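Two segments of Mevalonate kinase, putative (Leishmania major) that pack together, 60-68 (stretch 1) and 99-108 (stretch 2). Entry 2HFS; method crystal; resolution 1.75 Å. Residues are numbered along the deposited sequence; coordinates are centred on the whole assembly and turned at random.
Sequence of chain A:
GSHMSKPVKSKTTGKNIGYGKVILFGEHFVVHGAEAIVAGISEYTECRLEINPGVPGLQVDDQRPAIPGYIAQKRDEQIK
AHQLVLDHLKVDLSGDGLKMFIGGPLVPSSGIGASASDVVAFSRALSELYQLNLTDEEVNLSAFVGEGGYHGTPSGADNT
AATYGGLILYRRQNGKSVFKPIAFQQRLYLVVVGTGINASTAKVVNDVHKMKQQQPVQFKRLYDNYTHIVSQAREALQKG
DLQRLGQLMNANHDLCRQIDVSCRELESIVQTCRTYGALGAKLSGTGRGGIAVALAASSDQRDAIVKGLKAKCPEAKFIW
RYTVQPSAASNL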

# COMPACT_ATOMS: atom_id res chain seq x y z
N VAL A 60 -21.81 -1.98 -9.04
CA VAL A 60 -20.36 -1.80 -9.20
C VAL A 60 -19.89 -2.18 -10.58
O VAL A 60 -20.10 -3.32 -11.04
N ASP A 61 -19.22 -1.23 -11.21
CA ASP A 61 -18.61 -1.41 -12.52
C ASP A 61 -17.11 -1.24 -12.33
O ASP A 61 -16.56 -0.14 -12.43
N ASP A 62 -16.47 -2.36 -11.99
CA ASP A 62 -15.08 -2.39 -11.56
C ASP A 62 -14.19 -2.61 -12.77
O ASP A 62 -14.09 -3.75 -13.31
N GLN A 63 -13.54 -1.53 -13.20
CA GLN A 63 -12.68 -1.57 -14.38
C GLN A 63 -11.19 -1.32 -14.11
O GLN A 63 -10.42 -1.06 -15.03
N ARG A 64 -10.79 -1.44 -12.86
CA ARG A 64 -9.36 -1.39 -12.51
C ARG A 64 -8.53 -2.43 -13.28
O ARG A 64 -9.02 -3.54 -13.55
N PRO A 65 -7.30 -2.08 -13.64
CA PRO A 65 -6.41 -3.00 -14.31
C PRO A 65 -5.77 -4.00 -13.35
O PRO A 65 -4.55 -4.12 -13.29
N ALA A 66 -6.62 -4.72 -12.63
CA ALA A 66 -6.16 -5.70 -11.66
C ALA A 66 -5.52 -6.91 -12.35
O ALA A 66 -5.84 -7.23 -13.49
N ILE A 67 -4.58 -7.55 -11.66
CA ILE A 67 -4.00 -8.81 -12.17
C ILE A 67 -5.12 -9.85 -12.35
O ILE A 67 -6.17 -9.73 -11.71
N PRO A 68 -4.90 -10.87 -13.18
CA PRO A 68 -5.94 -11.86 -13.45
C PRO A 68 -6.48 -12.55 -12.21
O PRO A 68 -5.70 -13.06 -11.39
N LYS A 99 -24.79 4.10 -9.16
CA LYS A 99 -23.88 3.40 -10.04
C LYS A 99 -22.48 3.85 -9.69
O LYS A 99 -22.22 5.06 -9.60
N MSE A 100 -21.59 2.88 -9.50
CA MSE A 100 -20.20 3.10 -9.10
C MSE A 100 -19.30 2.66 -10.26
O MSE A 100 -19.38 1.51 -10.72
N PHE A 101 -18.45 3.56 -10.74
CA PHE A 101 -17.43 3.17 -11.71
C PHE A 101 -16.07 3.19 -11.03
O PHE A 101 -15.73 4.19 -10.39
N ILE A 102 -15.31 2.09 -11.12
CA ILE A 102 -13.96 2.09 -10.49
C ILE A 102 -12.86 1.99 -11.53
O ILE A 102 -12.85 1.05 -12.34
N GLY A 103 -11.92 2.93 -11.46
CA GLY A 103 -10.84 3.04 -12.45
C GLY A 103 -9.50 3.45 -11.88
O GLY A 103 -9.08 2.96 -10.82
N GLY A 104 -8.79 4.30 -12.62
CA GLY A 104 -7.44 4.75 -12.20
C GLY A 104 -6.37 3.75 -12.60
O GLY A 104 -6.69 2.59 -12.86
N PRO A 105 -5.11 4.17 -12.69
CA PRO A 105 -4.05 3.31 -13.27
C PRO A 105 -3.42 2.32 -12.31
O PRO A 105 -2.70 1.44 -12.75
N LEU A 106 -3.68 2.45 -11.00
CA LEU A 106 -3.17 1.47 -10.02
C LEU A 106 -3.59 0.05 -10.36
O LEU A 106 -4.75 -0.19 -10.68
N VAL A 107 -2.66 -0.90 -10.26
CA VAL A 107 -2.94 -2.32 -10.52
C VAL A 107 -3.18 -3.09 -9.21
O VAL A 107 -2.23 -3.41 -8.51
N PRO A 108 -4.44 -3.38 -8.87
CA PRO A 108 -4.70 -4.18 -7.67
C PRO A 108 -4.03 -5.53 -7.75
O PRO A 108 -4.12 -6.22 -8.78

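Parallel strands sort their side chains by sheet face, and this pair from mevalonate kinase illustrates the rule. Backbone hydrogen bonds set the register: Asp-61 N donates to Met-100 O (2.8 Å), Ile-102 N to Asp-61 O (2.9 Å) and Gln-63 N to Ile-102 O (2.8 Å).

Apolar contacts gather on the face of Val-60, Met-100 and Ile-102. Val-60, chi1 t, sets CG1 3.7 Å from Ile-102 CD1 and CG2 4.1 Å from the SE of Met-100, a selenomethionine extended in t, t, t. Ile-102 has an off-rotamer chi1 of -34°. Past the strands, Pro-108 points toward the first stretch, its CD 3.7 Å from Ala-66 CB, while Val-107 (t) brings CG1 to 3.9 Å from CG2 of Ile-67 (chi1 p).

Polar groups pair within their own stretch, and the paired side chains also touch the other stretch. Asp-62 (t) and Arg-64 (m, t, m) form a two-pronged salt bridge, with NE to OD1 and NH2 to OD2 both 2.9 Å. The guanidinium lies with one face against Pro-108, Arg-64 NH1 3.4 Å from Pro-108 CG, and Arg-64 CD rests 3.6 Å from Ile-102 CG2. On the sheet face of Asp-61 and Phe-101, Gln-63 NE2 donates to Asp-61 OD1 (3.0 Å), while Asp-61 OD2 meets the ring edge of Phe-101 (t), 3.4 Å from CD1.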

# COMPACT_ATOMS: atom_id res chain seq x y z
CB VAL A 60 -19.51 -2.56 -8.15
CG1 VAL A 60 -18.00 -2.35 -8.40
CG2 VAL A 60 -19.86 -2.13 -6.75
CB ASP A 61 -19.23 -0.40 -13.50
CG ASP A 61 -18.67 -0.52 -14.91
OD1 ASP A 61 -18.01 -1.54 -15.28
OD2 ASP A 61 -18.88 0.42 -15.73
CB ASP A 62 -14.88 -3.50 -10.51
CG ASP A 62 -13.56 -3.38 -9.77
OD1 ASP A 62 -12.63 -2.71 -10.28
OD2 ASP A 62 -13.37 -3.95 -8.67
CB GLN A 63 -13.20 -0.62 -15.45
CG GLN A 63 -14.66 -0.81 -15.75
CD GLN A 63 -15.00 -0.61 -17.20
OE1 GLN A 63 -14.21 -0.06 -17.98
NE2 GLN A 63 -16.21 -1.06 -17.58
CB ARG A 64 -9.19 -1.62 -10.99
CG ARG A 64 -9.90 -0.63 -10.13
CD ARG A 64 -9.81 -0.97 -8.67
NE ARG A 64 -10.56 -2.16 -8.31
CZ ARG A 64 -10.36 -2.85 -7.20
NH1 ARG A 64 -9.40 -2.47 -6.36
NH2 ARG A 64 -11.11 -3.92 -6.93
CB PRO A 65 -5.35 -2.07 -14.94
CG PRO A 65 -5.27 -0.90 -14.02
CD PRO A 65 -6.68 -0.74 -13.47
CB ALA A 66 -7.31 -6.12 -10.76
CB ILE A 67 -2.89 -9.35 -11.22
CG1 ILE A 67 -3.42 -9.55 -9.80
CG2 ILE A 67 -1.71 -8.41 -11.22
CD1 ILE A 67 -2.63 -10.54 -9.00
CB PRO A 68 -5.23 -12.88 -14.36
CG PRO A 68 -4.16 -12.10 -15.03
CD PRO A 68 -3.67 -11.15 -13.95
CB LYS A 99 -24.21 3.70 -11.50
CG LYS A 99 -25.39 2.86 -12.02
CD LYS A 99 -25.85 3.30 -13.41
CE LYS A 99 -25.17 2.54 -14.51
NZ LYS A 99 -25.77 2.88 -15.84
CB MSE A 100 -19.92 2.28 -7.84
CG MSE A 100 -18.58 2.56 -7.19
SE MSE A 100 -18.32 1.48 -5.55
CE MSE A 100 -16.54 2.06 -5.22
CB PHE A 101 -17.45 4.11 -12.91
CG PHE A 101 -16.38 3.81 -13.92
CD1 PHE A 101 -16.61 2.90 -14.96
CD2 PHE A 101 -15.13 4.44 -13.84
CE1 PHE A 101 -15.62 2.61 -15.90
CE2 PHE A 101 -14.12 4.15 -14.78
CZ PHE A 101 -14.36 3.24 -15.80
CB ILE A 102 -13.76 0.96 -9.44
CG1 ILE A 102 -15.04 0.64 -8.66
CG2 ILE A 102 -12.61 1.34 -8.47
CD1 ILE A 102 -14.85 -0.54 -7.69
CB PRO A 105 -3.00 4.33 -13.75
CG PRO A 105 -3.10 5.41 -12.77
CD PRO A 105 -4.57 5.49 -12.30
CB LEU A 106 -3.63 1.81 -8.61
CG LEU A 106 -3.04 1.00 -7.44
CD1 LEU A 106 -1.56 1.23 -7.37
CD2 LEU A 106 -3.71 1.40 -6.11
CB VAL A 107 -1.77 -2.99 -11.32
CG1 VAL A 107 -1.95 -4.55 -11.44
CG2 VAL A 107 -1.59 -2.33 -12.68
CB PRO A 108 -6.22 -4.33 -7.66
CG PRO A 108 -6.71 -3.13 -8.40
CD PRO A 108 -5.69 -3.03 -9.55